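Local coordinates for protein rhizobiales Sp. Pch2 (Marine metagenome, PDB 6PB3) that probably uses ATP to remodel HORMA domain proteins, and so helps regulate bacterial cGAS-like enzymes in immunity against bacteriophages, at residues P74-L79 and P211-R216; T107-S112 and E133-E138; Q126-A131 and N181-G186; D188-G193 and A197-C202. One frame throughout, in Å; residues are numbered along the deposited sequence.

Contact 1 (P74-L79 and P211-R216); sequences PPLIVL and PAVRRR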
loop_
_atom_site.group_PDB
_atom_site.type_symbol
_atom_site.label_atom_id
_atom_site.label_comp_id
_atom_site.label_asym_id
_atom_site.label_seq_id
_atom_site.Cartn_x
_atom_site.Cartn_y
_atom_site.Cartn_z
ATOM N N PRO A 74 9.230 -34.646 3.116
ATOM C CA PRO A 74 9.326 -34.645 1.654
ATOM C C PRO A 74 10.655 -34.083 1.215
ATOM O O PRO A 74 11.205 -33.163 1.854
ATOM C CB PRO A 74 8.158 -33.740 1.228
ATOM C CG PRO A 74 7.268 -33.627 2.429
ATOM C CD PRO A 74 8.177 -33.753 3.614
ATOM N N PRO A 75 11.247 -34.624 0.130
ATOM C CA PRO A 75 12.632 -34.269 -0.277
ATOM C C PRO A 75 12.737 -32.962 -1.057
ATOM O O PRO A 75 13.129 -32.914 -2.226
ATOM C CB PRO A 75 13.052 -35.486 -1.114
ATOM C CG PRO A 75 11.780 -35.987 -1.707
ATOM C CD PRO A 75 10.674 -35.698 -0.705
ATOM N N LEU A 76 12.432 -31.857 -0.381
ATOM C CA LEU A 76 12.477 -30.524 -0.964
ATOM C C LEU A 76 13.275 -29.622 -0.040
ATOM O O LEU A 76 13.056 -29.627 1.175
ATOM C CB LEU A 76 11.060 -29.959 -1.166
ATOM C CG LEU A 76 10.936 -28.447 -1.400
ATOM C CD1 LEU A 76 11.433 -28.045 -2.792
ATOM C CD2 LEU A 76 9.483 -27.968 -1.183
ATOM N N ILE A 77 14.178 -28.834 -0.614
ATOM C CA ILE A 77 14.951 -27.845 0.130
ATOM C C ILE A 77 14.734 -26.489 -0.517
ATOM O O ILE A 77 14.888 -26.341 -1.736
ATOM C CB ILE A 77 16.451 -28.195 0.171
ATOM C CG1 ILE A 77 16.644 -29.573 0.796
ATOM C CG2 ILE A 77 17.210 -27.135 0.974
ATOM C CD1 ILE A 77 18.047 -30.151 0.634
ATOM N N VAL A 78 14.389 -25.498 0.298
ATOM C CA VAL A 78 14.110 -24.148 -0.172
ATOM C C VAL A 78 15.288 -23.259 0.200
ATOM O O VAL A 78 15.709 -23.233 1.362
ATOM C CB VAL A 78 12.796 -23.619 0.425
ATOM C CG1 VAL A 78 12.615 -22.121 0.118
ATOM C CG2 VAL A 78 11.622 -24.387 -0.153
ATOM N N LEU A 79 15.825 -22.541 -0.784
ATOM C CA LEU A 79 16.812 -21.490 -0.564
ATOM C C LEU A 79 16.108 -20.161 -0.746
ATOM O O LEU A 79 15.641 -19.858 -1.849
ATOM C CB LEU A 79 17.996 -21.608 -1.534
ATOM C CG LEU A 79 18.726 -22.941 -1.674
ATOM C CD1 LEU A 79 20.022 -22.740 -2.505
ATOM C CD2 LEU A 79 19.048 -23.537 -0.323
ATOM N N PRO A 211 1.809 -21.778 -0.083
ATOM C CA PRO A 211 1.931 -22.410 1.245
ATOM C C PRO A 211 2.063 -23.919 1.182
ATOM O O PRO A 211 2.781 -24.519 1.993
ATOM C CB PRO A 211 0.625 -22.003 1.945
ATOM C CG PRO A 211 0.148 -20.801 1.183
ATOM C CD PRO A 211 0.594 -20.960 -0.216
ATOM N N ALA A 212 1.366 -24.553 0.240
ATOM C CA ALA A 212 1.451 -26.001 0.093
ATOM C C ALA A 212 2.821 -26.447 -0.403
ATOM O O ALA A 212 3.210 -27.607 -0.195
ATOM C CB ALA A 212 0.341 -26.480 -0.844
ATOM N N VAL A 213 3.577 -25.538 -1.020
ATOM C CA VAL A 213 4.972 -25.827 -1.307
ATOM C C VAL A 213 5.818 -25.606 -0.066
ATOM O O VAL A 213 6.644 -26.449 0.291
ATOM C CB VAL A 213 5.468 -24.977 -2.491
ATOM C CG1 VAL A 213 6.996 -24.987 -2.558
ATOM C CG2 VAL A 213 4.861 -25.484 -3.787
ATOM N N ARG A 214 5.604 -24.486 0.623
ATOM C CA ARG A 214 6.447 -24.129 1.760
ATOM C C ARG A 214 6.400 -25.194 2.844
ATOM O O ARG A 214 7.439 -25.579 3.394
ATOM C CB ARG A 214 6.000 -22.782 2.323
ATOM C CG ARG A 214 7.136 -21.901 2.740
ATOM C CD ARG A 214 6.648 -20.651 3.407
ATOM N NE ARG A 214 5.608 -19.979 2.636
ATOM C CZ ARG A 214 5.008 -18.874 3.055
ATOM N NH1 ARG A 214 5.375 -18.353 4.216
ATOM N NH2 ARG A 214 4.053 -18.292 2.329
ATOM N N ARG A 215 5.202 -25.691 3.152
ATOM C CA ARG A 215 5.042 -26.611 4.270
ATOM C C ARG A 215 5.669 -27.970 4.005
ATOM O O ARG A 215 5.894 -28.719 4.958
ATOM C CB ARG A 215 3.555 -26.770 4.608
ATOM C CG ARG A 215 2.759 -27.649 3.652
ATOM C CD ARG A 215 1.281 -27.750 4.127
ATOM N NE ARG A 215 0.518 -28.727 3.350
ATOM C CZ ARG A 215 -0.481 -28.415 2.527
ATOM N NH1 ARG A 215 -0.866 -27.145 2.383
ATOM N NH2 ARG A 215 -1.114 -29.380 1.864
ATOM N N ARG A 216 5.987 -28.286 2.752
ATOM C CA ARG A 216 6.650 -29.536 2.403
ATOM C C ARG A 216 8.175 -29.465 2.435
ATOM O O ARG A 216 8.821 -30.516 2.382
ATOM C CB ARG A 216 6.200 -29.992 1.020
ATOM C CG ARG A 216 4.784 -30.547 1.020
ATOM C CD ARG A 216 4.289 -30.816 -0.386
ATOM N NE ARG A 216 3.071 -31.634 -0.393
ATOM C CZ ARG A 216 1.841 -31.157 -0.208
ATOM N NH1 ARG A 216 1.652 -29.865 0.033
ATOM N NH2 ARG A 216 0.793 -31.980 -0.262
#
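The ring of Pro74 packs mainly on the backbone carbonyl oxygen of Arg216 rather than on the arginine side chain: CB, CG and CD of Pro74 all lie 3.5 Å from Arg216 O, which sits over one face of the ring, displaced toward CG. Pro74 CG also reaches Arg216 CB at 4.0 Å, the two side chains crossing at roughly a right angle. Two residues on, Leu76 repeats the theme, its CD2 standing 3.5 Å from Val213 O and 4.1 Å from Val213 CG1. With CG anti to the backbone N (chi1 164°), the leucine reaches from the start of its strand to the short helix 211-214. Pro75, between these two residues, turns away as the centre of an inverse gamma turn closed by Leu76 N to Pro74 O (2.9 Å). The contact thus joins strand 76-81 of the AAA core, which in this family leads into the P-loop, to helix 211-214 and the turn after it, which lead into strand 219-223, outermost in the sheet of this chain. Arg216 runs extended from CG to NE and away from the strand. Its NH1 reaches back to Ala212 O (2.8 Å), which lies almost in the guanidinium plane, while NE makes a salt bridge with Asp188. Together these bonds fix the rotation of the group. Arg214 and Arg215, whose CB atoms point away from the strand, pack on Val83 and Thr88 of a neighbouring subunit; Thr88 belongs to a probable Walker A motif, a placement consistent with the arginine fingers that AAA ATPases present to a neighbour's nucleotide site.

Contact 2 (T107-S112 and E133-E138); sequences TLLPLS and EHTVSE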
loop_
_atom_site.group_PDB
_atom_site.type_symbol
_atom_site.label_atom_id
_atom_site.label_comp_id
_atom_site.label_asym_id
_atom_site.label_seq_id
_atom_site.Cartn_x
_atom_site.Cartn_y
_atom_site.Cartn_z
ATOM N N THR A 107 23.363 -36.627 -10.786
ATOM C CA THR A 107 22.872 -35.970 -11.986
ATOM C C THR A 107 21.987 -34.802 -11.572
ATOM O O THR A 107 21.006 -34.990 -10.841
ATOM C CB THR A 107 22.082 -36.951 -12.852
ATOM O OG1 THR A 107 22.925 -38.042 -13.247
ATOM C CG2 THR A 107 21.551 -36.250 -14.082
ATOM N N LEU A 108 22.323 -33.606 -12.036
ATOM C CA LEU A 108 21.517 -32.420 -11.765
ATOM C C LEU A 108 20.639 -32.112 -12.968
ATOM O O LEU A 108 21.136 -31.998 -14.094
ATOM C CB LEU A 108 22.402 -31.223 -11.436
ATOM C CG LEU A 108 21.691 -29.894 -11.212
ATOM C CD1 LEU A 108 21.219 -29.769 -9.762
ATOM C CD2 LEU A 108 22.619 -28.754 -11.589
ATOM N N LEU A 109 19.337 -31.984 -12.726
ATOM C CA LEU A 109 18.383 -31.616 -13.766
ATOM C C LEU A 109 17.878 -30.211 -13.481
ATOM O O LEU A 109 17.026 -30.024 -12.600
ATOM C CB LEU A 109 17.212 -32.602 -13.824
ATOM C CG LEU A 109 17.628 -34.062 -14.041
ATOM C CD1 LEU A 109 16.434 -34.971 -13.875
ATOM C CD2 LEU A 109 18.278 -34.263 -15.407
ATOM N N PRO A 110 18.360 -29.194 -14.193
ATOM C CA PRO A 110 17.839 -27.836 -13.987
ATOM C C PRO A 110 16.559 -27.636 -14.786
ATOM O O PRO A 110 16.504 -27.920 -15.987
ATOM C CB PRO A 110 18.965 -26.938 -14.505
ATOM C CG PRO A 110 19.579 -27.761 -15.606
ATOM C CD PRO A 110 19.443 -29.226 -15.194
ATOM N N LEU A 111 15.520 -27.178 -14.098
ATOM C CA LEU A 111 14.255 -26.841 -14.733
ATOM C C LEU A 111 14.313 -25.417 -15.277
ATOM O O LEU A 111 14.392 -24.458 -14.503
ATOM C CB LEU A 111 13.110 -26.983 -13.737
ATOM C CG LEU A 111 11.829 -27.539 -14.345
ATOM C CD1 LEU A 111 10.778 -27.675 -13.267
ATOM C CD2 LEU A 111 11.344 -26.648 -15.452
ATOM N N SER A 112 14.267 -25.283 -16.602
ATOM C CA SER A 112 14.145 -23.970 -17.245
ATOM C C SER A 112 12.719 -23.443 -17.157
ATOM O O SER A 112 12.123 -23.085 -18.167
ATOM C CB SER A 112 14.584 -24.040 -18.711
ATOM O OG SER A 112 13.798 -24.965 -19.445
ATOM N N GLU A 133 8.323 -36.728 -13.807
ATOM C CA GLU A 133 8.297 -38.076 -14.355
ATOM C C GLU A 133 9.696 -38.525 -14.769
ATOM O O GLU A 133 10.108 -39.657 -14.490
ATOM C CB GLU A 133 7.347 -38.151 -15.543
ATOM C CG GLU A 133 7.267 -39.556 -16.123
ATOM C CD GLU A 133 6.773 -40.573 -15.110
ATOM O OE1 GLU A 133 5.950 -40.205 -14.247
ATOM O OE2 GLU A 133 7.204 -41.741 -15.177
ATOM N N HIS A 134 10.439 -37.645 -15.441
ATOM C CA HIS A 134 11.812 -37.970 -15.805
ATOM C C HIS A 134 12.655 -38.214 -14.561
ATOM O O HIS A 134 13.411 -39.192 -14.494
ATOM C CB HIS A 134 12.406 -36.845 -16.654
ATOM C CG HIS A 134 13.779 -37.137 -17.183
ATOM N ND1 HIS A 134 14.899 -36.459 -16.753
ATOM C CD2 HIS A 134 14.211 -38.025 -18.113
ATOM C CE1 HIS A 134 15.962 -36.916 -17.391
ATOM N NE2 HIS A 134 15.572 -37.867 -18.221
ATOM N N THR A 135 12.515 -37.351 -13.553
ATOM C CA THR A 135 13.304 -37.498 -12.337
ATOM C C THR A 135 13.043 -38.843 -11.670
ATOM O O THR A 135 13.986 -39.529 -11.251
ATOM C CB THR A 135 12.995 -36.352 -11.381
ATOM O OG1 THR A 135 13.194 -35.107 -12.058
ATOM C CG2 THR A 135 13.901 -36.409 -10.168
ATOM N N VAL A 136 11.773 -39.251 -11.596
ATOM C CA VAL A 136 11.430 -40.551 -11.025
ATOM C C VAL A 136 12.066 -41.678 -11.830
ATOM O O VAL A 136 12.657 -42.608 -11.267
ATOM C CB VAL A 136 9.898 -40.707 -10.945
ATOM C CG1 VAL A 136 9.520 -42.113 -10.505
ATOM C CG2 VAL A 136 9.304 -39.663 -10.006
ATOM N N SER A 137 11.959 -41.612 -13.157
ATOM C CA SER A 137 12.508 -42.672 -14.000
ATOM C C SER A 137 14.014 -42.813 -13.796
ATOM O O SER A 137 14.521 -43.917 -13.560
ATOM C CB SER A 137 12.180 -42.391 -15.469
ATOM O OG SER A 137 12.824 -43.317 -16.322
ATOM N N GLU A 138 14.746 -41.701 -13.871
ATOM C CA GLU A 138 16.194 -41.755 -13.704
ATOM C C GLU A 138 16.577 -42.249 -12.316
ATOM O O GLU A 138 17.528 -43.021 -12.165
ATOM C CB GLU A 138 16.801 -40.383 -13.976
ATOM C CG GLU A 138 16.928 -40.071 -15.455
ATOM C CD GLU A 138 17.800 -41.085 -16.175
ATOM O OE1 GLU A 138 18.933 -41.340 -15.703
ATOM O OE2 GLU A 138 17.344 -41.639 -17.198
#
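Leu109 pushes one methyl between two residues of helix 124-141, CD1 lying 3.6 Å from His134 ND1 and 3.7 Å from Thr135 OG1. The leucine has CG anti to its own carbonyl carbon (chi1 -57°), which carries the branch out from the strand toward the helix. CD1 meets the imidazole at its edge, near the ring plane, while Leu109 CD2 approaches His134 CE1 at 4.0 Å, the two side chains crossing at about a right angle. His134 holds its ring out toward the strand because CG is anti to the backbone N (chi1 -175°). One face of that ring is overlaid, toward the rim, by Glu138 CG at 3.7 Å above the plane. The rings of Phe11 and His134 also meet, their planes at about 50°. Thr135 slides past Leu109 in the opposite direction. Its hydroxyl is hydrogen-bonded to Ala131 O one turn earlier in the helix, so the polar atom beside the leucine methyl is satisfied. Thr135 also packs on Val153 and Leu155 of the adjacent strand. Strand 105-111, helix 124-141 and parallel strand 151-157 form a beta-alpha-beta crossover, the repeating unit of the P-loop NTPase fold, and this contact lies between its first strand and its helix.

Contact 3 (Q126-A131 and N181-G186); sequences QLISAA and NAFIRG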
loop_
_atom_site.group_PDB
_atom_site.type_symbol
_atom_site.label_atom_id
_atom_site.label_comp_id
_atom_site.label_asym_id
_atom_site.label_seq_id
_atom_site.Cartn_x
_atom_site.Cartn_y
_atom_site.Cartn_z
ATOM N N GLN A 126 2.389 -28.978 -17.689
ATOM C CA GLN A 126 3.010 -30.064 -18.443
ATOM C C GLN A 126 4.510 -30.142 -18.166
ATOM O O GLN A 126 5.059 -31.234 -17.975
ATOM C CB GLN A 126 2.754 -29.882 -19.943
ATOM C CG GLN A 126 1.288 -29.856 -20.360
ATOM C CD GLN A 126 1.105 -29.635 -21.861
ATOM O OE1 GLN A 126 1.918 -28.969 -22.508
ATOM N NE2 GLN A 126 0.036 -30.202 -22.419
ATOM N N LEU A 127 5.188 -28.991 -18.136
ATOM C CA LEU A 127 6.631 -28.984 -17.905
ATOM C C LEU A 127 6.981 -29.575 -16.547
ATOM O O LEU A 127 7.921 -30.367 -16.432
ATOM C CB LEU A 127 7.166 -27.557 -18.024
ATOM C CG LEU A 127 8.651 -27.286 -17.767
ATOM C CD1 LEU A 127 9.553 -28.193 -18.596
ATOM C CD2 LEU A 127 8.963 -25.821 -18.049
ATOM N N ILE A 128 6.226 -29.218 -15.511
ATOM C CA ILE A 128 6.544 -29.678 -14.162
ATOM C C ILE A 128 6.319 -31.181 -14.044
ATOM O O ILE A 128 7.171 -31.911 -13.521
ATOM C CB ILE A 128 5.717 -28.896 -13.131
ATOM C CG1 ILE A 128 6.203 -27.447 -13.066
ATOM C CG2 ILE A 128 5.783 -29.571 -11.783
ATOM C CD1 ILE A 128 5.282 -26.524 -12.296
ATOM N N SER A 129 5.171 -31.661 -14.532
ATOM C CA SER A 129 4.907 -33.098 -14.566
ATOM C C SER A 129 6.023 -33.845 -15.279
ATOM O O SER A 129 6.581 -34.810 -14.743
ATOM C CB SER A 129 3.568 -33.374 -15.252
ATOM O OG SER A 129 2.507 -32.785 -14.531
ATOM N N ALA A 130 6.353 -33.418 -16.502
ATOM C CA ALA A 130 7.391 -34.098 -17.267
ATOM C C ALA A 130 8.685 -34.166 -16.476
ATOM O O ALA A 130 9.288 -35.235 -16.348
ATOM C CB ALA A 130 7.615 -33.391 -18.603
ATOM N N ALA A 131 9.111 -33.032 -15.913
ATOM C CA ALA A 131 10.339 -33.001 -15.128
ATOM C C ALA A 131 10.297 -34.023 -14.000
ATOM O O ALA A 131 11.271 -34.748 -13.763
ATOM C CB ALA A 131 10.566 -31.595 -14.573
ATOM N N ASN A 181 -0.041 -27.560 -8.239
ATOM C CA ASN A 181 -0.510 -28.907 -7.928
ATOM C C ASN A 181 0.387 -29.965 -8.557
ATOM O O ASN A 181 0.694 -30.983 -7.925
ATOM C CB ASN A 181 -1.954 -29.082 -8.382
ATOM C CG ASN A 181 -2.879 -29.364 -7.223
ATOM O OD1 ASN A 181 -3.254 -28.456 -6.483
ATOM N ND2 ASN A 181 -3.228 -30.633 -7.038
ATOM N N ALA A 182 0.819 -29.740 -9.801
ATOM C CA ALA A 182 1.764 -30.656 -10.436
ATOM C C ALA A 182 3.054 -30.764 -9.633
ATOM O O ALA A 182 3.650 -31.842 -9.539
ATOM C CB ALA A 182 2.061 -30.197 -11.862
ATOM N N PHE A 183 3.502 -29.651 -9.056
ATOM C CA PHE A 183 4.736 -29.641 -8.283
ATOM C C PHE A 183 4.567 -30.398 -6.974
ATOM O O PHE A 183 5.428 -31.200 -6.590
ATOM C CB PHE A 183 5.142 -28.194 -8.029
ATOM C CG PHE A 183 6.499 -28.040 -7.434
ATOM C CD1 PHE A 183 7.633 -28.353 -8.166
ATOM C CD2 PHE A 183 6.649 -27.573 -6.138
ATOM C CE1 PHE A 183 8.893 -28.203 -7.619
ATOM C CE2 PHE A 183 7.902 -27.422 -5.582
ATOM C CZ PHE A 183 9.026 -27.746 -6.323
ATOM N N ILE A 184 3.452 -30.152 -6.284
ATOM C CA ILE A 184 3.141 -30.842 -5.034
ATOM C C ILE A 184 3.058 -32.344 -5.258
ATOM O O ILE A 184 3.637 -33.138 -4.509
ATOM C CB ILE A 184 1.818 -30.308 -4.461
ATOM C CG1 ILE A 184 1.996 -28.913 -3.878
ATOM C CG2 ILE A 184 1.227 -31.274 -3.466
ATOM C CD1 ILE A 184 0.678 -28.188 -3.841
ATOM N N ARG A 185 2.291 -32.753 -6.268
ATOM C CA ARG A 185 2.198 -34.170 -6.597
ATOM C C ARG A 185 3.572 -34.757 -6.893
ATOM O O ARG A 185 3.866 -35.893 -6.501
ATOM C CB ARG A 185 1.252 -34.364 -7.781
ATOM C CG ARG A 185 -0.193 -34.002 -7.457
ATOM C CD ARG A 185 -1.087 -34.034 -8.683
ATOM N NE ARG A 185 -2.435 -33.573 -8.362
ATOM C CZ ARG A 185 -3.458 -33.595 -9.212
ATOM N NH1 ARG A 185 -3.287 -34.056 -10.446
ATOM N NH2 ARG A 185 -4.654 -33.158 -8.829
ATOM N N GLY A 186 4.440 -33.993 -7.560
ATOM C CA GLY A 186 5.773 -34.497 -7.857
ATOM C C GLY A 186 6.599 -34.704 -6.603
ATOM O O GLY A 186 7.252 -35.741 -6.438
#
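Ile128 leans on Ala182 and Phe183 where two helices run side by side, and its branches divide the work unequally. CB itself stands 4.1 Å from Ala182 CB. From there CG2, anti to the backbone N, points at the opposing backbone: it lies 3.8 Å from Ala182 CB, 3.6 Å from Phe183 N and 4.0 Å from Phe183 CB, fitting against the peptide that joins the two residues. The same methyl also comes near the edge of the Phe183 ring, close to its plane. The longer branch takes the other direction, CG1 lying beside the backbone N (chi1 -70°), and its tip, Ile128 CD1, stays more distant, 4.6 Å from Phe183 CB. Ser129 OG approaches Ala182 CB at 3.7 Å, at about a right angle to the Ile128 methyl, its hydroxyl being hydrogen-bonded to Thr125 O within its own helix. The axes of segments 126-131 and 181-186 approach to 8.6 Å at 11°, nearly parallel, with the small Ala182 side chain at the interface. Phe183 meanwhile turns its ring inward, against Phe132 and toward Val199 and Met201 of the sheet. Helices 124-141 and 179-192 are successive connections between parallel strands, and their pairing on one side of the sheet is characteristic of the alpha-beta-alpha sandwich of AAA ATPases.

Contact 4 (D188-G193 and A197-C202); sequences DRLGNG and AAVIMC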
loop_
_atom_site.group_PDB
_atom_site.type_symbol
_atom_site.label_atom_id
_atom_site.label_comp_id
_atom_site.label_asym_id
_atom_site.label_seq_id
_atom_site.Cartn_x
_atom_site.Cartn_y
_atom_site.Cartn_z
ATOM N N ASP A 188 5.531 -35.126 -3.463
ATOM C CA ASP A 188 4.983 -36.242 -2.698
ATOM C C ASP A 188 5.410 -37.573 -3.298
ATOM O O ASP A 188 5.747 -38.516 -2.572
ATOM C CB ASP A 188 3.460 -36.146 -2.661
ATOM C CG ASP A 188 2.980 -35.001 -1.826
ATOM O OD1 ASP A 188 3.817 -34.395 -1.126
ATOM O OD2 ASP A 188 1.773 -34.701 -1.869
ATOM N N ARG A 189 5.404 -37.659 -4.627
ATOM C CA ARG A 189 5.777 -38.897 -5.298
ATOM C C ARG A 189 7.233 -39.257 -5.009
ATOM O O ARG A 189 7.557 -40.428 -4.773
ATOM C CB ARG A 189 5.518 -38.739 -6.793
ATOM C CG ARG A 189 5.572 -39.995 -7.611
ATOM C CD ARG A 189 5.120 -39.660 -9.017
ATOM N NE ARG A 189 5.552 -40.642 -10.002
ATOM C CZ ARG A 189 5.602 -40.404 -11.307
ATOM N NH1 ARG A 189 5.253 -39.213 -11.784
ATOM N NH2 ARG A 189 6.015 -41.350 -12.135
ATOM N N LEU A 190 8.123 -38.260 -5.000
ATOM C CA LEU A 190 9.513 -38.515 -4.635
ATOM C C LEU A 190 9.622 -38.934 -3.174
ATOM O O LEU A 190 10.480 -39.753 -2.815
ATOM C CB LEU A 190 10.370 -37.274 -4.893
ATOM C CG LEU A 190 10.568 -36.829 -6.344
ATOM C CD1 LEU A 190 11.562 -35.666 -6.438
ATOM C CD2 LEU A 190 11.022 -37.990 -7.198
ATOM N N GLY A 191 8.775 -38.361 -2.311
ATOM C CA GLY A 191 8.845 -38.683 -0.897
ATOM C C GLY A 191 8.263 -40.045 -0.578
ATOM O O GLY A 191 8.823 -40.792 0.231
ATOM N N ASN A 192 7.159 -40.403 -1.243
ATOM C CA ASN A 192 6.546 -41.710 -1.034
ATOM C C ASN A 192 7.535 -42.836 -1.315
ATOM O O ASN A 192 7.643 -43.788 -0.535
ATOM C CB ASN A 192 5.300 -41.849 -1.913
ATOM C CG ASN A 192 4.052 -41.277 -1.261
ATOM O OD1 ASN A 192 3.975 -41.148 -0.036
ATOM N ND2 ASN A 192 3.062 -40.940 -2.082
ATOM N N GLY A 193 8.297 -42.722 -2.394
ATOM C CA GLY A 193 9.253 -43.755 -2.718
ATOM C C GLY A 193 10.549 -43.604 -1.953
ATOM O O GLY A 193 10.821 -42.596 -1.301
ATOM N N ALA A 197 16.382 -39.127 -4.830
ATOM C CA ALA A 197 16.102 -37.897 -5.564
ATOM C C ALA A 197 15.677 -36.799 -4.593
ATOM O O ALA A 197 14.999 -37.075 -3.595
ATOM C CB ALA A 197 15.009 -38.122 -6.616
ATOM N N ALA A 198 16.075 -35.559 -4.897
ATOM C CA ALA A 198 15.732 -34.381 -4.100
ATOM C C ALA A 198 15.482 -33.184 -5.010
ATOM O O ALA A 198 15.922 -33.148 -6.162
ATOM C CB ALA A 198 16.842 -34.027 -3.106
ATOM N N VAL A 199 14.793 -32.182 -4.462
ATOM C CA VAL A 199 14.451 -30.967 -5.188
ATOM C C VAL A 199 15.027 -29.779 -4.436
ATOM O O VAL A 199 14.857 -29.668 -3.217
ATOM C CB VAL A 199 12.926 -30.789 -5.358
ATOM C CG1 VAL A 199 12.635 -29.597 -6.297
ATOM C CG2 VAL A 199 12.269 -32.063 -5.858
ATOM N N ILE A 200 15.696 -28.893 -5.162
ATOM C CA ILE A 200 16.147 -27.616 -4.634
ATOM C C ILE A 200 15.342 -26.534 -5.320
ATOM O O ILE A 200 15.268 -26.486 -6.557
ATOM C CB ILE A 200 17.650 -27.380 -4.875
ATOM C CG1 ILE A 200 18.482 -28.481 -4.213
ATOM C CG2 ILE A 200 18.039 -25.962 -4.396
ATOM C CD1 ILE A 200 19.958 -28.460 -4.587
HETATM N N MSE A 201 14.771 -25.647 -4.538
HETATM C CA MSE A 201 14.183 -24.509 -5.206
HETATM C C MSE A 201 14.591 -23.211 -4.551
HETATM O O MSE A 201 14.694 -23.106 -3.333
HETATM C CB MSE A 201 12.681 -24.664 -5.268
HETATM C CG MSE A 201 11.962 -24.592 -3.981
HETATM SE SE MSE A 201 10.168 -24.219 -4.588
HETATM C CE MSE A 201 10.570 -22.580 -5.490
ATOM N N CYS A 202 14.834 -22.214 -5.390
ATOM C CA CYS A 202 15.296 -20.911 -4.951
ATOM C C CYS A 202 14.162 -19.911 -5.093
ATOM O O CYS A 202 13.404 -19.955 -6.067
ATOM C CB CYS A 202 16.524 -20.445 -5.773
ATOM S SG CYS A 202 17.906 -21.611 -5.711
#
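Leu190 makes both apolar contacts here, one with each of its methyls. Leu190 CD1 touches Val199 CG2 at 3.7 Å, the two side chains crossing at about a right angle, and Leu190 CD2 touches Ala197 CB at 4.0 Å. Because CG is anti to the carbonyl carbon (chi1 -67°) and CD1 and CD2 fork from it, the leucine spans two alternate residues of the strand. Val199 offers CG2, the methyl anti to its carbonyl carbon. Val199 also packs on Leu76, Val157 and Phe132, and Leu190 is bordered by Phe132 and Val136 of helix 124-141, so the methyls lie in a buried apolar layer between helix and sheet. Here the helix of an alpha-beta unit of the AAA core hands over to its strand: helix 179-192 ends, a few residues follow, and strand 197-203 enters the parallel sheet between strands 151-157 and 76-81. No hydrogen bond crosses between the segments; within them the polar bonds are of the backbone, while Asp188 and Arg189 form salt bridges elsewhere, with Arg216 and Glu133. Asn192 N bonds to Asp188 O at 2.7 Å, and Gly193, the first residue to leave helical geometry, keeps a weak bond from its N to Arg189 O at 3.4 Å. The strand is bonded on both flanks, Ala198 to Val153 and Leu155, and Val199 to Pro75 and Ile77.

From the N terminus, segment 74-79 opens contact 1, whose long loop closes last, at 211-216, and encloses all the others. Segment 107-112 opens contact 2; 126-131 opens contact 3 before 133-138 closes contact 2, so these two cross along the chain and share helix 124-141. Contact 3 closes at 181-186, after which contact 4 follows in series as a short loop from 188-193 to 197-202, sharing helix 179-192 with contact 3. Contacts 1 and 4 sit on adjacent strands, with a probable hydrogen bond from Leu79 N to Met201 O. Contacts 1, 2 and 4 thus reach the same sheet, while contact 3 pairs the two helices lying on it.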